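Local coordinates for uncharacterized protein Q7W7N7_BORPA (Bordetella parapertussis 12822, PDB 3CPK), which is of unknown function but belongs to the DUF498 (Xcc1710-like) family and folds as a compact alpha/beta domain around a mixed beta-sheet, at residues 42-47 with 54-59; 128-133 with 140-145; 15-20 with 122-127; 106-111 with 116-121; 22-27 with 33-38. All coordinates share one frame; numbering follows the deposited sequence.

In the fold
The mixed sheet, ordered 42-43, 33-35, 140-144, 91-95, 117-121, is shared by contacts 1, 2, 4 and 5. Contacts 1 and 4, with centres about 12 Å apart, place helices 54-61 and 105-112 against one face, and these helices also touch each other. Contact 2 sets helix 123-135 on the opposite face; contact 3 links the first two turns of that helix to the small antiparallel sheet, and contact 5 links this small sheet to strand 33-35. Centres of contacts 2 and 5 are about 9 Å apart, those of contacts 2 and 3 about 10 Å. Contacts 4 and 5 lie on opposite sides of the chain's centre, about 20 Å apart between centres. No active site is known.

Contact 1. Residues 42-47 with 54-59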
# COMPACT_ATOMS: atom_id res chain seq x y z
N ALA A 42 -9.24 -2.70 -1.43
CA ALA A 42 -9.25 -3.63 -2.55
C ALA A 42 -8.21 -4.73 -2.46
O ALA A 42 -7.19 -4.57 -1.79
CB ALA A 42 -9.06 -2.86 -3.86
N SER A 43 -8.49 -5.85 -3.13
CA SER A 43 -7.56 -6.96 -3.18
C SER A 43 -6.57 -6.65 -4.27
O SER A 43 -6.88 -6.15 -5.36
CB SER A 43 -8.28 -8.29 -3.47
OG SER A 43 -9.07 -8.19 -4.64
N TRP A 44 -5.32 -7.02 -4.00
CA TRP A 44 -4.27 -6.73 -4.92
C TRP A 44 -3.66 -8.07 -5.34
O TRP A 44 -3.09 -8.77 -4.50
CB TRP A 44 -3.28 -5.84 -4.18
CG TRP A 44 -2.25 -5.20 -5.00
CD1 TRP A 44 -2.41 -4.60 -6.22
CD2 TRP A 44 -0.87 -5.06 -4.67
NE1 TRP A 44 -1.21 -4.10 -6.66
CE2 TRP A 44 -0.24 -4.38 -5.74
CE3 TRP A 44 -0.08 -5.46 -3.57
CZ2 TRP A 44 1.12 -4.07 -5.74
CZ3 TRP A 44 1.27 -5.15 -3.57
CH2 TRP A 44 1.86 -4.47 -4.65
N PRO A 45 -3.77 -8.43 -6.63
CA PRO A 45 -3.26 -9.67 -7.24
C PRO A 45 -1.76 -9.93 -7.17
O PRO A 45 -1.09 -9.97 -8.20
CB PRO A 45 -3.73 -9.57 -8.70
CG PRO A 45 -4.83 -8.56 -8.67
CD PRO A 45 -4.32 -7.56 -7.68
N VAL A 46 -1.23 -10.11 -5.96
CA VAL A 46 0.19 -10.33 -5.77
C VAL A 46 0.38 -11.19 -4.60
O VAL A 46 -0.52 -11.34 -3.71
CB VAL A 46 0.97 -9.02 -5.60
CG1 VAL A 46 2.47 -9.29 -5.46
CG2 VAL A 46 0.71 -8.11 -6.77
N GLN A 47 1.52 -11.86 -4.66
CA GLN A 47 1.85 -12.85 -3.71
C GLN A 47 3.30 -12.94 -3.30
O GLN A 47 3.64 -13.50 -2.25
CB GLN A 47 1.30 -14.15 -4.28
CG GLN A 47 1.18 -15.29 -3.31
CD GLN A 47 0.24 -16.37 -3.79
OE1 GLN A 47 -0.29 -16.31 -4.90
NE2 GLN A 47 0.01 -17.38 -2.94
N ALA A 54 5.17 -2.80 -12.51
CA ALA A 54 4.72 -1.41 -12.63
C ALA A 54 3.24 -1.39 -12.95
O ALA A 54 2.51 -0.50 -12.52
CB ALA A 54 5.49 -0.71 -13.74
N SER A 55 2.79 -2.38 -13.72
CA SER A 55 1.39 -2.48 -14.10
C SER A 55 0.54 -2.69 -12.86
O SER A 55 -0.56 -2.16 -12.73
CB SER A 55 1.20 -3.65 -15.07
OG SER A 55 -0.12 -3.70 -15.55
N LEU A 56 1.06 -3.47 -11.92
CA LEU A 56 0.38 -3.75 -10.68
C LEU A 56 0.44 -2.56 -9.73
O LEU A 56 -0.52 -2.25 -9.04
CB LEU A 56 0.99 -4.98 -10.02
CG LEU A 56 0.38 -6.30 -10.46
CD1 LEU A 56 1.22 -7.46 -9.95
CD2 LEU A 56 -1.04 -6.39 -9.94
N LEU A 57 1.59 -1.89 -9.70
CA LEU A 57 1.79 -0.74 -8.85
C LEU A 57 0.87 0.41 -9.23
O LEU A 57 0.37 1.14 -8.37
CB LEU A 57 3.25 -0.28 -8.93
CG LEU A 57 4.21 -0.60 -7.78
CD1 LEU A 57 3.63 -1.65 -6.83
CD2 LEU A 57 5.53 -1.05 -8.39
N GLN A 58 0.65 0.56 -10.53
CA GLN A 58 -0.21 1.63 -11.02
C GLN A 58 -1.68 1.36 -10.78
O GLN A 58 -2.46 2.29 -10.60
CB GLN A 58 0.06 1.86 -12.51
CG GLN A 58 1.37 2.59 -12.74
CD GLN A 58 1.95 2.33 -14.11
OE1 GLN A 58 3.14 2.00 -14.23
NE2 GLN A 58 1.13 2.48 -15.15
N GLN A 59 -2.08 0.10 -10.78
CA GLN A 59 -3.47 -0.21 -10.52
C GLN A 59 -3.76 0.05 -9.04
O GLN A 59 -4.85 0.48 -8.68
CB GLN A 59 -3.76 -1.65 -10.92
CG GLN A 59 -4.43 -2.52 -9.88
CD GLN A 59 -4.75 -3.89 -10.43
OE1 GLN A 59 -4.21 -4.29 -11.47
NE2 GLN A 59 -5.62 -4.63 -9.75
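The indole of W44 is covered on both faces and meets helix 54-59 with its edge: V46 CG2 of its own segment lies over the ring centre, 3.9 Å above the plane, A143 CB of strand 140-144 lies over the opposite face, and the carbonyl of L56 and the methyl CD1 of L57 stand close to the ring plane. The edge contact is polar at the pyrrole end, where W44 NE1 donates to L56 O over 3.1 Å in a nearly straight bond (166° at the hydrogen). The acceptor lies almost in the indole plane, but the donor stands well above the carbonyl plane. Further along the same edge, W44 CZ2 reaches L57 CD1 at 3.7 Å. With CG anti to the backbone N (chi1 -169°), the ring is swung beside its own carbonyl carbon and alongside V46. The L56 side chain lies across V46 and P45, its CD1 a tight 3.3 Å from V46 CG2 and its CD2 4.2 Å from P45 CD. P45 centres an inverse gamma turn, and Q59, extended beyond CG, comes from the other direction to bring NE2 within 3.8 Å of P45 CD. Residues 44-47 follow strand 42-43, one of the two outermost strands of the mixed sheet, which pairs with strand 33-35. L57 continues inward to L92 and V94 of strand 91-95 and to L111 of helix 105-112, so helix 54-61 lies on the sheet beside helix 105-112.

Contact 2. Residues 128-133 with 140-145; sequences RTYNIL and VVVALL
Y130 and L133, one turn apart on helix 128-133, press onto V140 and V142, which project from the same face of strand 140-144. The two axes run nearly antiparallel, at 167°, and approach to 8.8 Å. Aromatic-aliphatic contacts come first. V142 CG1 lies obliquely to the phenol ring, 3.5 Å from Y130 CD1, and the two side chains are roughly perpendicular; V140 CG1 also approaches the ring obliquely, 4.0 Å from Y130 CE1. A chi1 of 66° sets V142 CG1 between its backbone N and carbonyl carbon, facing the ring. Purely aliphatic packing follows at L133, whose CD1 approaches V140 CG2 at 3.8 Å while L133 CB stays 4.1 Å from V140 CB. V140 CG2 thus packs on the leucine, while CG1 faces the tyrosine and also borders L133 CB. L93 of the adjacent strand 91-95 extends this apolar layer, touching all four residues. Polar bonding lies outside the pair: Y130 OH is hydrogen-bonded to N12 O. With no hydrogen bond between helix and strand, their cohesion here rests on dispersion and on burial of apolar surface, and the phenol hydroxyl has its polar need met by the N-terminal backbone.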
# COMPACT_ATOMS: atom_id res chain seq x y z
N ARG A 128 2.12 0.90 9.12
CA ARG A 128 2.35 1.92 10.12
C ARG A 128 2.69 3.27 9.48
O ARG A 128 2.30 4.33 9.98
CB ARG A 128 3.48 1.43 11.01
CG ARG A 128 4.07 2.43 11.96
CD ARG A 128 5.35 1.83 12.50
NE ARG A 128 5.13 0.42 12.83
CZ ARG A 128 5.96 -0.57 12.53
NH1 ARG A 128 7.09 -0.33 11.88
NH2 ARG A 128 5.65 -1.82 12.86
N THR A 129 3.43 3.24 8.38
CA THR A 129 3.77 4.50 7.72
C THR A 129 2.52 5.07 7.04
O THR A 129 2.39 6.28 6.87
CB THR A 129 4.90 4.31 6.68
OG1 THR A 129 6.09 3.85 7.34
CG2 THR A 129 5.22 5.62 6.02
N TYR A 130 1.61 4.19 6.66
CA TYR A 130 0.36 4.60 6.02
C TYR A 130 -0.52 5.35 7.02
O TYR A 130 -1.07 6.41 6.70
CB TYR A 130 -0.41 3.39 5.50
CG TYR A 130 -1.86 3.71 5.24
CD1 TYR A 130 -2.28 4.23 4.03
CD2 TYR A 130 -2.81 3.57 6.26
CE1 TYR A 130 -3.62 4.61 3.83
CE2 TYR A 130 -4.13 3.95 6.08
CZ TYR A 130 -4.52 4.47 4.86
OH TYR A 130 -5.82 4.88 4.69
N ASN A 131 -0.67 4.79 8.21
CA ASN A 131 -1.49 5.41 9.24
C ASN A 131 -1.00 6.83 9.48
O ASN A 131 -1.80 7.76 9.62
CB ASN A 131 -1.42 4.63 10.56
CG ASN A 131 -2.36 3.42 10.59
OD1 ASN A 131 -2.27 2.59 11.50
ND2 ASN A 131 -3.26 3.32 9.61
N ILE A 132 0.32 7.00 9.54
CA ILE A 132 0.90 8.31 9.79
C ILE A 132 0.67 9.30 8.66
O ILE A 132 0.16 10.39 8.89
CB ILE A 132 2.42 8.19 10.09
CG1 ILE A 132 2.61 7.47 11.43
CG2 ILE A 132 3.07 9.57 10.16
CD1 ILE A 132 4.04 7.15 11.76
N LEU A 133 1.04 8.93 7.44
CA LEU A 133 0.83 9.82 6.31
C LEU A 133 -0.65 10.18 6.19
O LEU A 133 -1.01 11.25 5.73
CB LEU A 133 1.29 9.16 5.02
CG LEU A 133 2.79 8.87 4.90
CD1 LEU A 133 3.11 8.52 3.46
CD2 LEU A 133 3.58 10.09 5.32
N VAL A 140 -2.21 9.60 0.25
CA VAL A 140 -1.45 8.36 0.23
C VAL A 140 -2.21 7.08 -0.11
O VAL A 140 -3.36 6.92 0.27
CB VAL A 140 -0.78 8.18 1.61
CG1 VAL A 140 -1.87 7.98 2.67
CG2 VAL A 140 0.19 7.01 1.59
N VAL A 141 -1.56 6.17 -0.83
CA VAL A 141 -2.14 4.86 -1.15
C VAL A 141 -1.14 3.85 -0.61
O VAL A 141 0.06 4.12 -0.57
CB VAL A 141 -2.27 4.58 -2.68
CG1 VAL A 141 -2.84 3.19 -2.88
CG2 VAL A 141 -3.16 5.59 -3.34
N VAL A 142 -1.62 2.70 -0.18
CA VAL A 142 -0.73 1.67 0.31
C VAL A 142 -1.10 0.30 -0.27
O VAL A 142 -2.26 -0.04 -0.40
CB VAL A 142 -0.73 1.59 1.85
CG1 VAL A 142 -2.08 1.11 2.36
CG2 VAL A 142 0.38 0.65 2.32
N ALA A 143 -0.06 -0.44 -0.64
CA ALA A 143 -0.18 -1.79 -1.19
C ALA A 143 0.62 -2.66 -0.23
O ALA A 143 1.79 -2.36 0.04
CB ALA A 143 0.41 -1.85 -2.58
N LEU A 144 0.01 -3.73 0.27
CA LEU A 144 0.66 -4.62 1.24
C LEU A 144 0.54 -6.12 0.98
O LEU A 144 -0.56 -6.64 0.74
CB LEU A 144 0.07 -4.38 2.63
CG LEU A 144 -0.10 -2.96 3.17
CD1 LEU A 144 -1.32 -2.95 4.10
CD2 LEU A 144 1.16 -2.50 3.89
N LEU A 145 1.68 -6.81 1.05
CA LEU A 145 1.75 -8.26 0.91
C LEU A 145 1.87 -8.69 2.37
O LEU A 145 2.81 -8.31 3.05
CB LEU A 145 3.02 -8.66 0.15
CG LEU A 145 3.20 -8.16 -1.30
CD1 LEU A 145 4.68 -8.14 -1.65
CD2 LEU A 145 2.41 -9.05 -2.27

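Contact 3. Residues 15-20 with 122-127; sequences TAYGDG and DTQAAA
An edge strand, 14-18, of the small three-stranded antiparallel sheet brings Y17 against Q124 and A127 in the opening turns of helix 123-135. The axes of strand 15-18 and helix 123-127 run almost antiparallel, at 170°, and approach to 9.2 Å. The apolar contact is at the edge of the phenol ring, where A127 CB lies near the ring plane, 3.8 Å from Y17 CD2 and 4.0 Å from Y17 CE2. Q124 O approaches the ring obliquely, 3.9 Å from Y17 CD2. Q124 has its chain bent at chi2 (-59°), which folds the amide back toward the strand; the two side chains run antiparallel alongside each other, with ring and amide planes 63° apart. The modelled approach of Q124 OE1 to the Y17 CB methylene is too close, so the exact placing of both the tyrosine and the Q124 amide is doubtful. Further along the ring, Y17 also touches R128 and N131. D122 takes the N-cap position of the helix, with a weak capping bond from A125 N to its OD2. No hydrogen bond joins strand and helix here: Q124 NE2 stays 3.8 Å from G18 O, so the interface depends chiefly on van der Waals contact between the tyrosine and the helix flank.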
# COMPACT_ATOMS: atom_id res chain seq x y z
N THR A 15 -5.70 -1.18 11.62
CA THR A 15 -6.04 -1.41 13.02
C THR A 15 -5.02 -2.19 13.86
O THR A 15 -4.75 -1.85 15.00
CB THR A 15 -7.41 -2.11 13.11
OG1 THR A 15 -8.43 -1.21 12.67
CG2 THR A 15 -7.70 -2.53 14.53
N ALA A 16 -4.48 -3.26 13.29
CA ALA A 16 -3.51 -4.08 13.97
C ALA A 16 -2.68 -4.76 12.89
O ALA A 16 -3.06 -4.76 11.72
CB ALA A 16 -4.21 -5.13 14.84
N TYR A 17 -1.55 -5.31 13.29
CA TYR A 17 -0.66 -5.99 12.36
C TYR A 17 -0.35 -7.30 13.04
O TYR A 17 -0.24 -7.36 14.26
CB TYR A 17 0.64 -5.20 12.19
CG TYR A 17 0.54 -3.74 12.58
CD1 TYR A 17 0.16 -3.37 13.88
CD2 TYR A 17 0.78 -2.73 11.66
CE1 TYR A 17 0.02 -2.04 14.24
CE2 TYR A 17 0.65 -1.38 12.01
CZ TYR A 17 0.26 -1.05 13.30
OH TYR A 17 0.09 0.26 13.66
N GLY A 18 -0.22 -8.36 12.26
CA GLY A 18 0.08 -9.63 12.88
C GLY A 18 0.96 -10.48 12.01
O GLY A 18 1.20 -10.17 10.85
N ASP A 19 1.45 -11.57 12.59
CA ASP A 19 2.28 -12.49 11.85
C ASP A 19 1.33 -13.15 10.86
O ASP A 19 0.51 -14.00 11.23
CB ASP A 19 2.88 -13.53 12.79
CG ASP A 19 3.83 -14.48 12.08
OD1 ASP A 19 3.95 -14.39 10.84
OD2 ASP A 19 4.46 -15.31 12.78
N GLY A 20 1.42 -12.74 9.60
CA GLY A 20 0.56 -13.32 8.58
C GLY A 20 -0.69 -12.52 8.28
O GLY A 20 -1.54 -12.97 7.50
N ASP A 122 9.23 -3.36 4.51
CA ASP A 122 8.54 -4.52 5.04
C ASP A 122 7.11 -4.08 5.34
O ASP A 122 6.87 -2.91 5.63
CB ASP A 122 9.23 -5.04 6.31
CG ASP A 122 9.31 -4.00 7.39
OD1 ASP A 122 10.13 -3.06 7.25
OD2 ASP A 122 8.55 -4.10 8.37
N THR A 123 6.19 -5.02 5.28
CA THR A 123 4.78 -4.76 5.50
C THR A 123 4.32 -4.11 6.81
O THR A 123 3.48 -3.22 6.77
CB THR A 123 3.96 -6.05 5.25
OG1 THR A 123 4.04 -6.38 3.86
CG2 THR A 123 2.51 -5.86 5.63
N GLN A 124 4.86 -4.53 7.95
CA GLN A 124 4.42 -3.91 9.21
C GLN A 124 4.76 -2.41 9.23
O GLN A 124 4.05 -1.61 9.83
CB GLN A 124 5.03 -4.60 10.43
CG GLN A 124 5.06 -6.14 10.40
CD GLN A 124 3.69 -6.81 10.26
OE1 GLN A 124 2.80 -6.63 11.09
NE2 GLN A 124 3.53 -7.61 9.21
N ALA A 125 5.84 -2.04 8.56
CA ALA A 125 6.25 -0.64 8.49
C ALA A 125 5.40 0.13 7.48
O ALA A 125 5.01 1.27 7.72
CB ALA A 125 7.73 -0.54 8.12
N ALA A 126 5.11 -0.50 6.35
CA ALA A 126 4.28 0.13 5.33
C ALA A 126 2.94 0.53 5.95
O ALA A 126 2.49 1.66 5.84
CB ALA A 126 4.06 -0.83 4.17
N ALA A 127 2.33 -0.43 6.64
CA ALA A 127 1.04 -0.25 7.30
C ALA A 127 1.08 0.91 8.30
O ALA A 127 0.21 1.77 8.32
CB ALA A 127 0.65 -1.54 8.02

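Contact 4. Residues 106-111 with 116-121; sequences EQVRPL and VGVEAM
V118 projects from strand 117-121 into the notch between V108 and L111, successive bumps one turn apart on helix 106-111; the contact closes the second half of the beta-alpha-beta unit formed by strand 91-95, helix 105-112 and strand 117-121. The V118 methyls share the work. CG1 is the deeper wedge, 3.6 Å from V108 CG1 and 3.8 Å from L111 CD1, and so bridges both sides of the notch, whereas V118 CG2 meets only the valine wall, 3.5 Å from V108 CG2. Valine and valine are set obliquely, while the L111 side chain stands almost square to that of V118. The V118 torsion is modelled almost eclipsed (chi1 2°), so the exact placing of its two branches deserves caution. L103, in the loop before the helix, touches both V108 and V118 and extends this apolar patch. Toward the C-terminal end of the helix, L111 turns its CB toward V116, with the two CB atoms 4.1 Å apart, and the leucine also reaches L92 of strand 91-95. P110 has no N-H to give, and L111 N likewise makes no bond to the preceding turn, so the helix is kinked here. Where the chain comes round into the strand, the short connection is tied by its backbone: V116 N donates to L111 O over 2.9 Å, at 154° about the hydrogen, with the donor lying above the plane of the carbonyl.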
# COMPACT_ATOMS: atom_id res chain seq x y z
N GLU A 106 12.11 -0.23 -13.78
CA GLU A 106 11.01 -0.63 -14.65
C GLU A 106 9.72 -0.87 -13.87
O GLU A 106 8.66 -1.09 -14.45
CB GLU A 106 11.39 -1.89 -15.41
N GLN A 107 9.81 -0.83 -12.54
CA GLN A 107 8.64 -1.03 -11.68
C GLN A 107 8.07 0.32 -11.32
O GLN A 107 6.88 0.59 -11.45
CB GLN A 107 9.06 -1.67 -10.34
CG GLN A 107 10.13 -2.72 -10.41
CD GLN A 107 9.58 -4.09 -10.15
OE1 GLN A 107 8.66 -4.53 -10.84
NE2 GLN A 107 10.12 -4.78 -9.15
N VAL A 108 8.99 1.15 -10.86
CA VAL A 108 8.73 2.48 -10.35
C VAL A 108 8.76 3.69 -11.28
O VAL A 108 8.25 4.74 -10.91
CB VAL A 108 9.68 2.70 -9.14
CG1 VAL A 108 9.77 4.17 -8.76
CG2 VAL A 108 9.17 1.88 -7.97
N ARG A 109 9.33 3.59 -12.48
CA ARG A 109 9.35 4.78 -13.34
C ARG A 109 8.01 5.32 -13.82
O ARG A 109 7.74 6.52 -13.67
CB ARG A 109 10.28 4.58 -14.53
CG ARG A 109 11.66 5.08 -14.23
CD ARG A 109 12.62 4.77 -15.33
NE ARG A 109 13.97 5.16 -14.94
CZ ARG A 109 15.05 4.83 -15.61
NH1 ARG A 109 14.94 4.09 -16.71
NH2 ARG A 109 16.25 5.22 -15.19
N PRO A 110 7.15 4.47 -14.40
CA PRO A 110 5.86 5.00 -14.85
C PRO A 110 5.23 5.93 -13.82
O PRO A 110 4.80 7.04 -14.14
CB PRO A 110 5.04 3.74 -15.06
CG PRO A 110 6.07 2.76 -15.54
CD PRO A 110 7.22 3.02 -14.59
N LEU A 111 5.21 5.48 -12.57
CA LEU A 111 4.64 6.27 -11.49
C LEU A 111 5.32 7.62 -11.31
O LEU A 111 4.65 8.65 -11.15
CB LEU A 111 4.70 5.49 -10.17
CG LEU A 111 3.66 4.40 -10.04
CD1 LEU A 111 3.78 3.71 -8.69
CD2 LEU A 111 2.28 5.02 -10.20
N VAL A 116 4.36 10.56 -8.94
CA VAL A 116 4.02 9.74 -7.78
C VAL A 116 5.28 9.07 -7.28
O VAL A 116 5.96 8.38 -8.03
CB VAL A 116 3.01 8.63 -8.11
CG1 VAL A 116 2.70 7.84 -6.85
CG2 VAL A 116 1.73 9.21 -8.70
N GLY A 117 5.59 9.28 -6.01
CA GLY A 117 6.78 8.67 -5.43
C GLY A 117 6.42 7.40 -4.70
O GLY A 117 5.43 7.37 -3.97
N VAL A 118 7.21 6.36 -4.88
CA VAL A 118 6.93 5.09 -4.22
C VAL A 118 8.01 4.67 -3.23
O VAL A 118 9.19 4.95 -3.41
CB VAL A 118 6.67 3.96 -5.26
CG1 VAL A 118 6.83 4.49 -6.65
CG2 VAL A 118 7.58 2.77 -5.02
N GLU A 119 7.58 3.98 -2.19
CA GLU A 119 8.48 3.53 -1.15
C GLU A 119 8.15 2.10 -0.75
O GLU A 119 7.04 1.82 -0.30
CB GLU A 119 8.35 4.43 0.07
CG GLU A 119 8.44 5.90 -0.28
CD GLU A 119 8.39 6.80 0.94
OE1 GLU A 119 8.83 6.35 2.02
OE2 GLU A 119 7.93 7.96 0.81
N ALA A 120 9.11 1.20 -0.93
CA ALA A 120 8.91 -0.20 -0.56
C ALA A 120 9.57 -0.41 0.79
O ALA A 120 10.59 0.18 1.08
CB ALA A 120 9.55 -1.09 -1.60
N MSE A 121 8.95 -1.24 1.62
CA MSE A 121 9.49 -1.53 2.94
C MSE A 121 8.75 -2.74 3.43
O MSE A 121 7.75 -3.13 2.83
CB MSE A 121 9.28 -0.34 3.89
CG MSE A 121 7.83 0.15 3.96
SE MSE A 121 7.61 1.80 4.97
CE MSE A 121 8.14 3.05 3.56

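Contact 5. Residues 22-27 with 33-38; sequences IEVNQV and IAFAPE
V24, at the end of the first strand of a tight beta hairpin, points its two methyls at I33 and F35 of strand 33-35, and so joins the small antiparallel sheet to the larger mixed one. The V24 and F35 side chains meet head-on, and V24 CG1 sits over one face of the phenyl ring, 4.1 Å above the plane and offset toward the rim, nearest to F35 CZ. The other branch, V24 CG2, reaches F35 CE2 at 4.2 Å and, more closely, I33 CD1 at 3.8 Å; valine and isoleucine lie antiparallel, side by side. The isoleucine end gets there because chi1 (56°) puts CG1 between the backbone N and the carbonyl carbon and an extended chi2 (179°) carries CD1 out from the strand. I33 and F35, two residues apart, lie on the same side of their strand. F35 in turn makes an edge-to-face stack with Y130 of helix 123-135 and touches V142 and L144, so the valine is packed onto the buried core. Past V24 the chain reverses in a type I' turn, closed by V27 N to V24 O (2.9 Å); the reciprocal V24 N to V27 O (2.8 Å) makes V24 and V27 a hydrogen-bonded pair.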
# COMPACT_ATOMS: atom_id res chain seq x y z
N ILE A 22 -2.75 -8.30 8.26
CA ILE A 22 -2.86 -6.88 8.52
C ILE A 22 -4.33 -6.74 8.86
O ILE A 22 -5.19 -7.36 8.23
CB ILE A 22 -2.54 -6.03 7.28
CG1 ILE A 22 -1.08 -6.22 6.89
CG2 ILE A 22 -2.82 -4.56 7.57
CD1 ILE A 22 -0.09 -5.89 8.01
N GLU A 23 -4.64 -5.97 9.89
CA GLU A 23 -6.02 -5.75 10.27
C GLU A 23 -6.35 -4.33 9.84
O GLU A 23 -5.70 -3.37 10.25
CB GLU A 23 -6.19 -5.90 11.78
CG GLU A 23 -7.63 -5.80 12.24
CD GLU A 23 -7.80 -6.03 13.73
OE1 GLU A 23 -8.04 -5.06 14.47
OE2 GLU A 23 -7.68 -7.20 14.17
N VAL A 24 -7.35 -4.20 8.98
CA VAL A 24 -7.75 -2.89 8.53
C VAL A 24 -9.19 -2.66 8.96
O VAL A 24 -10.06 -3.51 8.72
CB VAL A 24 -7.62 -2.77 7.00
CG1 VAL A 24 -7.87 -1.33 6.55
CG2 VAL A 24 -6.25 -3.24 6.58
N ASN A 25 -9.44 -1.53 9.61
CA ASN A 25 -10.78 -1.19 10.07
C ASN A 25 -11.35 -2.34 10.92
O ASN A 25 -12.55 -2.62 10.89
CB ASN A 25 -11.69 -0.91 8.86
CG ASN A 25 -11.14 0.22 7.96
OD1 ASN A 25 -11.47 0.29 6.78
ND2 ASN A 25 -10.31 1.08 8.53
N GLN A 26 -10.46 -2.99 11.66
CA GLN A 26 -10.82 -4.11 12.54
C GLN A 26 -11.21 -5.40 11.83
O GLN A 26 -11.93 -6.24 12.37
CB GLN A 26 -11.92 -3.66 13.51
CG GLN A 26 -11.41 -2.67 14.54
CD GLN A 26 -12.47 -2.22 15.53
OE1 GLN A 26 -13.40 -2.95 15.84
NE2 GLN A 26 -12.32 -1.01 16.04
N VAL A 27 -10.73 -5.56 10.60
CA VAL A 27 -10.99 -6.75 9.82
C VAL A 27 -9.64 -7.28 9.31
O VAL A 27 -8.85 -6.52 8.75
CB VAL A 27 -11.91 -6.44 8.63
CG1 VAL A 27 -12.20 -7.71 7.84
CG2 VAL A 27 -13.19 -5.82 9.14
N ILE A 33 -3.51 -6.60 -0.27
CA ILE A 33 -4.54 -5.59 -0.45
C ILE A 33 -3.92 -4.24 -0.81
O ILE A 33 -2.71 -4.04 -0.73
CB ILE A 33 -5.39 -5.42 0.84
CG1 ILE A 33 -4.48 -5.08 2.02
CG2 ILE A 33 -6.18 -6.69 1.11
CD1 ILE A 33 -5.21 -4.88 3.33
N ALA A 34 -4.78 -3.31 -1.22
CA ALA A 34 -4.34 -1.97 -1.58
C ALA A 34 -5.51 -1.06 -1.23
O ALA A 34 -6.67 -1.48 -1.27
CB ALA A 34 -4.02 -1.89 -3.07
N PHE A 35 -5.21 0.18 -0.86
CA PHE A 35 -6.28 1.09 -0.50
C PHE A 35 -5.75 2.47 -0.19
O PHE A 35 -4.57 2.66 0.09
CB PHE A 35 -7.09 0.55 0.70
CG PHE A 35 -6.27 0.35 1.95
CD1 PHE A 35 -6.17 1.37 2.90
CD2 PHE A 35 -5.60 -0.85 2.18
CE1 PHE A 35 -5.41 1.21 4.05
CE2 PHE A 35 -4.83 -1.03 3.33
CZ PHE A 35 -4.74 0.00 4.27
N ALA A 36 -6.67 3.42 -0.25
CA ALA A 36 -6.40 4.82 0.02
C ALA A 36 -7.20 5.13 1.28
O ALA A 36 -7.89 4.26 1.81
CB ALA A 36 -6.88 5.67 -1.13
N PRO A 37 -7.09 6.35 1.81
CA PRO A 37 -7.84 6.70 3.02
C PRO A 37 -9.34 6.56 2.77
O PRO A 37 -10.10 6.05 3.61
CB PRO A 37 -7.42 8.14 3.27
CG PRO A 37 -6.01 8.14 2.79
CD PRO A 37 -6.11 7.40 1.49
N GLU A 38 -9.76 7.01 1.59
CA GLU A 38 -11.14 6.93 1.19
C GLU A 38 -11.29 5.78 0.21
O GLU A 38 -10.32 5.41 -0.45
CB GLU A 38 -11.57 8.25 0.56
CG GLU A 38 -11.41 9.44 1.50
CD GLU A 38 -12.05 10.70 0.96
OE1 GLU A 38 -13.22 10.62 0.52
OE2 GLU A 38 -11.40 11.77 0.99